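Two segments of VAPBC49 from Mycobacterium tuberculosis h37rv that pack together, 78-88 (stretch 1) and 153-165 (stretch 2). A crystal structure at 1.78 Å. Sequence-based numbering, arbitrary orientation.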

ATOM      1  N   ALA A  78     -12.956  -5.861  11.792  1.00 16.41           N
ATOM      2  CA  ALA A  78     -12.780  -4.871  10.702  1.00 17.48           C
ATOM      3  C   ALA A  78     -11.904  -5.430   9.574  1.00 16.34           C
ATOM      4  O   ALA A  78     -12.173  -5.192   8.394  1.00 17.32           O
ATOM      5  CB  ALA A  78     -12.210  -3.534  11.240  1.00 15.95           C
ATOM      6  N   TYR A  79     -10.869  -6.180   9.940  1.00 15.46           N
ATOM      7  CA  TYR A  79      -9.969  -6.784   8.992  1.00 16.63           C
ATOM      8  C   TYR A  79     -10.726  -7.769   8.092  1.00 20.57           C
ATOM      9  O   TYR A  79     -10.590  -7.727   6.853  1.00 17.04           O
ATOM     10  CB  TYR A  79      -8.806  -7.475   9.689  1.00 17.34           C
ATOM     11  CG  TYR A  79      -7.961  -8.329   8.774  1.00 17.62           C
ATOM     12  CD1 TYR A  79      -6.959  -7.764   7.969  1.00 19.58           C
ATOM     13  CD2 TYR A  79      -8.142  -9.710   8.739  1.00 16.55           C
ATOM     14  CE1 TYR A  79      -6.183  -8.562   7.156  1.00 19.80           C
ATOM     15  CE2 TYR A  79      -7.372 -10.499   7.954  1.00 19.20           C
ATOM     16  CZ  TYR A  79      -6.416  -9.932   7.140  1.00 19.77           C
ATOM     17  OH  TYR A  79      -5.666 -10.778   6.358  1.00 19.36           O
ATOM     18  N   VAL A  80     -11.554  -8.605   8.710  1.00 15.82           N
ATOM     19  CA  VAL A  80     -12.329  -9.606   7.953  1.00 15.01           C
ATOM     20  C   VAL A  80     -13.376  -8.944   7.050  1.00 17.18           C
ATOM     21  O   VAL A  80     -13.469  -9.287   5.883  1.00 15.55           O
ATOM     22  CB  VAL A  80     -12.952 -10.632   8.877  1.00 14.38           C
ATOM     23  CG1 VAL A  80     -13.938 -11.562   8.112  1.00 13.63           C
ATOM     24  CG2 VAL A  80     -11.809 -11.510   9.516  1.00 12.34           C
ATOM     25  N   LEU A  81     -14.130  -8.000   7.586  1.00 15.11           N
ATOM     26  CA  LEU A  81     -15.081  -7.220   6.796  1.00 16.40           C
ATOM     27  C   LEU A  81     -14.407  -6.489   5.633  1.00 20.15           C
ATOM     28  O   LEU A  81     -14.986  -6.346   4.571  1.00 17.09           O
ATOM     29  CB  LEU A  81     -15.784  -6.210   7.667  1.00 17.33           C
ATOM     30  CG  LEU A  81     -16.808  -6.747   8.672  1.00 17.81           C
ATOM     31  CD1 LEU A  81     -17.345  -5.586   9.457  1.00 20.05           C
ATOM     32  CD2 LEU A  81     -17.941  -7.486   7.880  1.00 19.31           C
ATOM     33  N   ASN A  82     -13.187  -6.011   5.837  1.00 16.22           N
ATOM     34  CA  ASN A  82     -12.452  -5.407   4.722  1.00 19.91           C
ATOM     35  C   ASN A  82     -12.079  -6.401   3.637  1.00 18.40           C
ATOM     36  O   ASN A  82     -12.026  -6.042   2.433  1.00 18.92           O
ATOM     37  CB  ASN A  82     -11.216  -4.664   5.215  1.00 17.29           C
ATOM     38  CG  ASN A  82     -10.676  -3.690   4.159  1.00 25.30           C
ATOM     39  OD1 ASN A  82     -11.445  -3.073   3.415  1.00 21.41           O
ATOM     40  ND2 ASN A  82      -9.355  -3.583   4.073  1.00 24.62           N
ATOM     41  N   ALA A  83     -11.816  -7.638   4.040  1.00 16.26           N
ATOM     42  CA  ALA A  83     -11.515  -8.702   3.116  1.00 15.98           C
ATOM     43  C   ALA A  83     -12.786  -8.988   2.324  1.00 17.68           C
ATOM     44  O   ALA A  83     -12.706  -9.246   1.108  1.00 17.33           O
ATOM     45  CB  ALA A  83     -11.058  -9.968   3.839  1.00 17.34           C
ATOM     46  N   PHE A  84     -13.940  -8.934   3.008  1.00 13.12           N
ATOM     47  CA  PHE A  84     -15.234  -9.092   2.315  1.00 16.21           C
ATOM     48  C   PHE A  84     -15.418  -7.951   1.279  1.00 15.23           C
ATOM     49  O   PHE A  84     -15.787  -8.202   0.110  1.00 17.56           O
ATOM     50  CB  PHE A  84     -16.437  -9.107   3.295  1.00 14.65           C
ATOM     51  CG  PHE A  84     -16.496 -10.316   4.194  1.00 12.35           C
ATOM     52  CD1 PHE A  84     -15.591 -11.377   4.087  1.00 17.75           C
ATOM     53  CD2 PHE A  84     -17.503 -10.383   5.175  1.00 15.27           C
ATOM     54  CE1 PHE A  84     -15.680 -12.467   4.967  1.00 17.42           C
ATOM     55  CE2 PHE A  84     -17.593 -11.470   6.043  1.00 16.23           C
ATOM     56  CZ  PHE A  84     -16.687 -12.491   5.946  1.00 18.44           C
ATOM     57  N   ARG A  85     -15.108  -6.734   1.689  1.00 11.62           N
ATOM     58  CA  ARG A  85     -15.271  -5.534   0.860  1.00 17.51           C
ATOM     59  C   ARG A  85     -14.381  -5.628  -0.373  1.00 18.73           C
ATOM     60  O   ARG A  85     -14.837  -5.392  -1.482  1.00 18.16           O
ATOM     61  CB  ARG A  85     -14.900  -4.288   1.647  1.00 14.96           C
ATOM     62  CG  ARG A  85     -15.134  -2.967   0.899  1.00 19.86           C
ATOM     63  CD  ARG A  85     -14.760  -1.783   1.762  1.00 25.81           C
ATOM     64  NE  ARG A  85     -13.317  -1.660   1.825  1.00 34.52           N
ATOM     65  CZ  ARG A  85     -12.603  -0.726   1.203  1.00 32.94           C
ATOM     66  NH1 ARG A  85     -13.193   0.224   0.480  1.00 32.93           N
ATOM     67  NH2 ARG A  85     -11.291  -0.730   1.350  1.00 34.25           N
ATOM     68  N   ARG A  86     -13.115  -5.995  -0.167  1.00 18.85           N
ATOM     69  CA  ARG A  86     -12.162  -6.233  -1.260  1.00 22.28           C
ATOM     70  C   ARG A  86     -12.668  -7.240  -2.281  1.00 21.05           C
ATOM     71  O   ARG A  86     -12.410  -7.097  -3.488  1.00 21.57           O
ATOM     72  CB  ARG A  86     -10.835  -6.743  -0.677  1.00 23.41           C
ATOM     73  CG  ARG A  86      -9.661  -6.762  -1.640  1.00 29.07           C
ATOM     74  CD  ARG A  86      -8.381  -7.191  -0.880  1.00 26.63           C
ATOM     75  NE  ARG A  86      -7.974  -6.232   0.137  1.00 28.99           N
ATOM     76  CZ  ARG A  86      -7.959  -6.446   1.465  1.00 31.32           C
ATOM     77  NH1 ARG A  86      -8.369  -7.586   2.010  1.00 23.76           N
ATOM     78  NH2 ARG A  86      -7.545  -5.486   2.270  1.00 33.89           N
ATOM     79  N   ALA A  87     -13.437  -8.228  -1.823  1.00 21.01           N
ATOM     80  CA  ALA A  87     -13.946  -9.295  -2.685  1.00 20.32           C
ATOM     81  C   ALA A  87     -15.117  -8.863  -3.578  1.00 20.18           C
ATOM     82  O   ALA A  87     -15.565  -9.642  -4.448  1.00 20.64           O
ATOM     83  CB  ALA A  87     -14.333 -10.515  -1.862  1.00 19.26           C
ATOM     84  N   GLY A  88     -15.627  -7.650  -3.334  1.00 16.51           N
ATOM     85  CA  GLY A  88     -16.804  -7.126  -4.085  1.00 18.56           C
ATOM     86  C   GLY A  88     -18.120  -7.324  -3.338  1.00 21.93           C
ATOM     87  O   GLY A  88     -19.194  -7.013  -3.866  1.00 21.58           O
ATOM     88  N   PHE A 153     -15.574 -20.611   0.588  1.00 16.33           N
ATOM     89  CA  PHE A 153     -15.181 -19.212   0.390  1.00 16.96           C
ATOM     90  C   PHE A 153     -14.305 -19.065  -0.854  1.00 16.40           C
ATOM     91  O   PHE A 153     -13.473 -19.919  -1.135  1.00 17.57           O
ATOM     92  CB  PHE A 153     -14.384 -18.685   1.575  1.00 19.83           C
ATOM     93  CG  PHE A 153     -15.222 -18.274   2.742  1.00 16.85           C
ATOM     94  CD1 PHE A 153     -16.130 -17.216   2.649  1.00 13.30           C
ATOM     95  CD2 PHE A 153     -15.059 -18.935   3.982  1.00 19.06           C
ATOM     96  CE1 PHE A 153     -16.897 -16.813   3.759  1.00 20.70           C
ATOM     97  CE2 PHE A 153     -15.799 -18.530   5.108  1.00 13.71           C
ATOM     98  CZ  PHE A 153     -16.722 -17.492   5.016  1.00 19.30           C
ATOM     99  N   LYS A 154     -14.539 -17.995  -1.630  1.00 14.04           N
ATOM    100  CA  LYS A 154     -13.624 -17.629  -2.707  1.00 15.13           C
ATOM    101  C   LYS A 154     -12.211 -17.484  -2.132  1.00 14.23           C
ATOM    102  O   LYS A 154     -12.034 -16.994  -1.006  1.00 15.24           O
ATOM    103  CB  LYS A 154     -14.047 -16.274  -3.277  1.00 12.88           C
ATOM    104  CG  LYS A 154     -15.402 -16.288  -3.984  1.00 13.83           C
ATOM    105  CD  LYS A 154     -15.742 -14.899  -4.479  1.00 14.69           C
ATOM    106  CE  LYS A 154     -17.101 -14.919  -5.159  1.00 17.35           C
ATOM    107  NZ  LYS A 154     -17.537 -13.524  -5.477  1.00 17.46           N
ATOM    108  N   GLU A 155     -11.209 -17.910  -2.895  1.00 17.22           N
ATOM    109  CA  GLU A 155      -9.812 -17.795  -2.446  1.00 16.00           C
ATOM    110  C   GLU A 155      -9.388 -16.377  -2.165  1.00 16.53           C
ATOM    111  O   GLU A 155      -8.558 -16.149  -1.285  1.00 18.10           O
ATOM    112  CB  GLU A 155      -8.858 -18.447  -3.451  1.00 17.11           C
ATOM    113  CG  GLU A 155      -8.974 -19.981  -3.373  1.00 19.24           C
ATOM    114  CD  GLU A 155      -7.838 -20.720  -4.071  1.00 24.35           C
ATOM    115  OE1 GLU A 155      -6.945 -20.064  -4.661  1.00 18.91           O
ATOM    116  OE2 GLU A 155      -7.836 -21.978  -4.014  1.00 23.63           O
ATOM    117  N   ILE A 156      -9.978 -15.412  -2.870  1.00 13.57           N
ATOM    118  CA  ILE A 156      -9.641 -14.009  -2.626  1.00 13.97           C
ATOM    119  C   ILE A 156     -10.011 -13.599  -1.185  1.00 17.55           C
ATOM    120  O   ILE A 156      -9.356 -12.755  -0.588  1.00 18.89           O
ATOM    121  CB  ILE A 156     -10.297 -13.036  -3.675  1.00 13.98           C
ATOM    122  CG1 ILE A 156      -9.719 -11.608  -3.537  1.00 13.64           C
ATOM    123  CG2 ILE A 156     -11.865 -12.971  -3.564  1.00 13.21           C
ATOM    124  CD1 ILE A 156     -10.326 -10.589  -4.572  1.00 14.87           C
ATOM    125  N   VAL A 157     -11.045 -14.233  -0.626  1.00 15.03           N
ATOM    126  CA  VAL A 157     -11.424 -14.055   0.800  1.00 15.83           C
ATOM    127  C   VAL A 157     -10.520 -14.936   1.697  1.00 14.94           C
ATOM    128  O   VAL A 157      -9.972 -14.434   2.713  1.00 14.79           O
ATOM    129  CB  VAL A 157     -12.933 -14.401   1.038  1.00 16.31           C
ATOM    130  CG1 VAL A 157     -13.314 -14.218   2.548  1.00 15.09           C
ATOM    131  CG2 VAL A 157     -13.821 -13.492   0.202  1.00 16.02           C
ATOM    132  N   GLU A 158     -10.400 -16.219   1.353  1.00 16.10           N
ATOM    133  CA  GLU A 158      -9.549 -17.163   2.128  1.00 16.43           C
ATOM    134  C   GLU A 158      -8.149 -16.626   2.366  1.00 18.55           C
ATOM    135  O   GLU A 158      -7.626 -16.722   3.490  1.00 19.04           O
ATOM    136  CB  GLU A 158      -9.406 -18.500   1.424  1.00 23.53           C
ATOM    137  CG  GLU A 158     -10.511 -19.446   1.671  1.00 30.63           C
ATOM    138  CD  GLU A 158     -10.169 -20.849   1.192  1.00 36.88           C
ATOM    139  OE1 GLU A 158      -9.251 -21.019   0.344  1.00 33.68           O
ATOM    140  OE2 GLU A 158     -10.846 -21.778   1.661  1.00 39.02           O
ATOM    141  N   HIS A 159      -7.535 -16.068   1.324  1.00 17.42           N
ATOM    142  CA  HIS A 159      -6.178 -15.452   1.459  1.00 21.16           C
ATOM    143  C   HIS A 159      -6.072 -14.523   2.677  1.00 19.26           C
ATOM    144  O   HIS A 159      -5.074 -14.568   3.431  1.00 21.82           O
ATOM    145  CB  HIS A 159      -5.794 -14.729   0.154  1.00 21.48           C
ATOM    146  CG  HIS A 159      -4.594 -13.824   0.252  1.00 22.66           C
ATOM    147  ND1 HIS A 159      -3.333 -14.277   0.585  1.00 25.12           N
ATOM    148  CD2 HIS A 159      -4.471 -12.490   0.043  1.00 24.20           C
ATOM    149  CE1 HIS A 159      -2.483 -13.264   0.566  1.00 23.94           C
ATOM    150  NE2 HIS A 159      -3.147 -12.170   0.236  1.00 23.60           N
ATOM    151  N   TYR A 160      -7.074 -13.687   2.901  1.00 14.13           N
ATOM    152  CA  TYR A 160      -7.035 -12.849   4.091  1.00 15.67           C
ATOM    153  C   TYR A 160      -7.350 -13.580   5.407  1.00 19.00           C
ATOM    154  O   TYR A 160      -6.750 -13.273   6.439  1.00 16.48           O
ATOM    155  CB  TYR A 160      -7.908 -11.615   3.911  1.00 15.17           C
ATOM    156  CG  TYR A 160      -7.332 -10.810   2.767  1.00 18.30           C
ATOM    157  CD1 TYR A 160      -6.251  -9.967   2.982  1.00 19.17           C
ATOM    158  CD2 TYR A 160      -7.810 -10.971   1.461  1.00 21.42           C
ATOM    159  CE1 TYR A 160      -5.654  -9.284   1.911  1.00 19.85           C
ATOM    160  CE2 TYR A 160      -7.227 -10.298   0.381  1.00 21.33           C
ATOM    161  CZ  TYR A 160      -6.156  -9.457   0.616  1.00 21.17           C
ATOM    162  OH  TYR A 160      -5.552  -8.771  -0.425  1.00 23.83           O
ATOM    163  N   LEU A 161      -8.347 -14.468   5.379  1.00 16.88           N
ATOM    164  CA  LEU A 161      -8.714 -15.248   6.560  1.00 16.27           C
ATOM    165  C   LEU A 161      -7.548 -16.043   7.112  1.00 17.84           C
ATOM    166  O   LEU A 161      -7.452 -16.179   8.309  1.00 20.05           O
ATOM    167  CB  LEU A 161      -9.859 -16.225   6.230  1.00 15.36           C
ATOM    168  CG  LEU A 161     -11.148 -15.542   5.750  1.00 18.13           C
ATOM    169  CD1 LEU A 161     -12.321 -16.545   5.693  1.00 18.87           C
ATOM    170  CD2 LEU A 161     -11.559 -14.346   6.567  1.00 16.30           C
ATOM    171  N   GLN A 162      -6.707 -16.567   6.216  1.00 15.88           N
ATOM    172  CA  GLN A 162      -5.511 -17.371   6.512  1.00 19.57           C
ATOM    173  C   GLN A 162      -4.433 -16.614   7.285  1.00 21.52           C
ATOM    174  O   GLN A 162      -3.530 -17.241   7.861  1.00 23.87           O
ATOM    175  CB  GLN A 162      -4.900 -17.903   5.199  1.00 20.48           C
ATOM    176  CG  GLN A 162      -5.597 -19.139   4.679  1.00 28.64           C
ATOM    177  CD  GLN A 162      -5.325 -19.441   3.195  1.00 31.69           C
ATOM    178  OE1 GLN A 162      -4.692 -18.654   2.468  1.00 35.44           O
ATOM    179  NE2 GLN A 162      -5.803 -20.605   2.747  1.00 35.87           N
ATOM    180  N   GLN A 163      -4.503 -15.291   7.282  1.00 17.95           N
ATOM    181  CA  GLN A 163      -3.496 -14.447   7.972  1.00 19.96           C
ATOM    182  C   GLN A 163      -3.695 -14.355   9.494  1.00 22.94           C
ATOM    183  O   GLN A 163      -2.852 -13.788  10.199  1.00 20.18           O
ATOM    184  CB  GLN A 163      -3.464 -13.025   7.399  1.00 20.74           C
ATOM    185  CG  GLN A 163      -3.293 -12.920   5.858  1.00 21.86           C
ATOM    186  CD  GLN A 163      -2.139 -13.749   5.372  1.00 26.24           C
ATOM    187  OE1 GLN A 163      -1.071 -13.743   5.973  1.00 29.32           O
ATOM    188  NE2 GLN A 163      -2.341 -14.476   4.291  1.00 27.56           N
ATOM    189  N   ILE A 164      -4.836 -14.849   9.988  1.00 21.65           N
ATOM    190  CA  ILE A 164      -5.224 -14.630  11.363  1.00 20.66           C
ATOM    191  C   ILE A 164      -4.756 -15.818  12.192  1.00 20.15           C
ATOM    192  O   ILE A 164      -4.891 -16.960  11.760  1.00 20.53           O
ATOM    193  CB  ILE A 164      -6.771 -14.450  11.491  1.00 19.90           C
ATOM    194  CG1 ILE A 164      -7.245 -13.287  10.595  1.00 20.76           C
ATOM    195  CG2 ILE A 164      -7.181 -14.145  12.952  1.00 20.25           C
ATOM    196  CD1 ILE A 164      -8.748 -13.095  10.585  1.00 17.78           C
ATOM    197  N   SER A 165      -4.195 -15.534  13.373  1.00 20.68           N
ATOM    198  CA  SER A 165      -3.775 -16.583  14.323  1.00 24.17           C
ATOM    199  C   SER A 165      -4.743 -16.561  15.486  1.00 19.06           C
ATOM    200  O   SER A 165      -5.291 -15.513  15.803  1.00 24.17           O
ATOM    201  CB  SER A 165      -2.346 -16.283  14.835  1.00 24.13           C
ATOM    202  OG  SER A 165      -1.424 -16.497  13.795  1.00 27.11           O
TER

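Two helices, 78-86 and 155-161, pack nearly antiparallel (159° between their N-to-C directions) with axes 9.0 Å apart at closest approach, and the contact buries 627 Å² summed over both sides. Because the helices run in opposite senses, a walk forward along stretch 2 passes backward along stretch 1, from Ala87 to Tyr79. Phe153 and Lys154 lead into the second helix; Lys154 takes the N-cap position, where its carbonyl O accepts from the N atoms of Val157 and Glu158, and its NZ finds its hydrogen bond elsewhere in the structure. Glu155 is out of reach of stretch 1 and partly exposed, a fitting place for a charged side chain. Ile156 points its CA-to-CB bond toward stretch 1, its CG2 3.9 Å from Ala87 CB and its CD1 4.2 Å from Arg86 O. Val157 uses its two methyls on different neighbours: CG2 lies 3.7 Å from Ala87 CB, and CG1 meets the edge of the Phe84 ring, 3.8 Å from Phe84 CE1. Phe84 starts with CA-to-CB pointing away, yet its long side chain (chi1 m) brings the ring back to the interface. Alanine suits the closest CA approach: the CA atoms of Ala83 and Val157 are 5.8 Å apart.

Tyr160 is the centre of the contact, with 96 Å² covered, the largest share of any residue. Its CB rests 3.6 Å from Ala83 CB, and the guanidinium of Arg86 lies flat over one face of its ring, the planes inclined at 30° and Arg86 CZ 3.9 Å from the ring centroid. This stack is also a cation-pi contact, pairing positive charge with the electron-rich ring; Arg86, with chi1 and chi2 both t, extends far enough to reach it. The backbone of Tyr160 contributes as well: Tyr79 OH donates to Tyr160 O at 2.7 Å, the sole hydrogen bond between the stretches, which satisfies a buried hydroxyl. The same carbonyl accepts from the backbone N of Gln163.

Leu161, although its CA-to-CB bond points away, turns its end back so that CD2 packs 4.0 Å from Val80 CG1. A type I turn spans Leu161 to Ile164. Within it Gln163 brings CG to 3.2 Å from Tyr79 OH, but its amide leads away, NE2 donating to His159 O at 2.9 Å. Ile164, pointing toward stretch 1, closes the apolar contact: its CD1 lies 3.6 Å from Val80 CG2 and its CG1 3.8 Å from Tyr79 CE2.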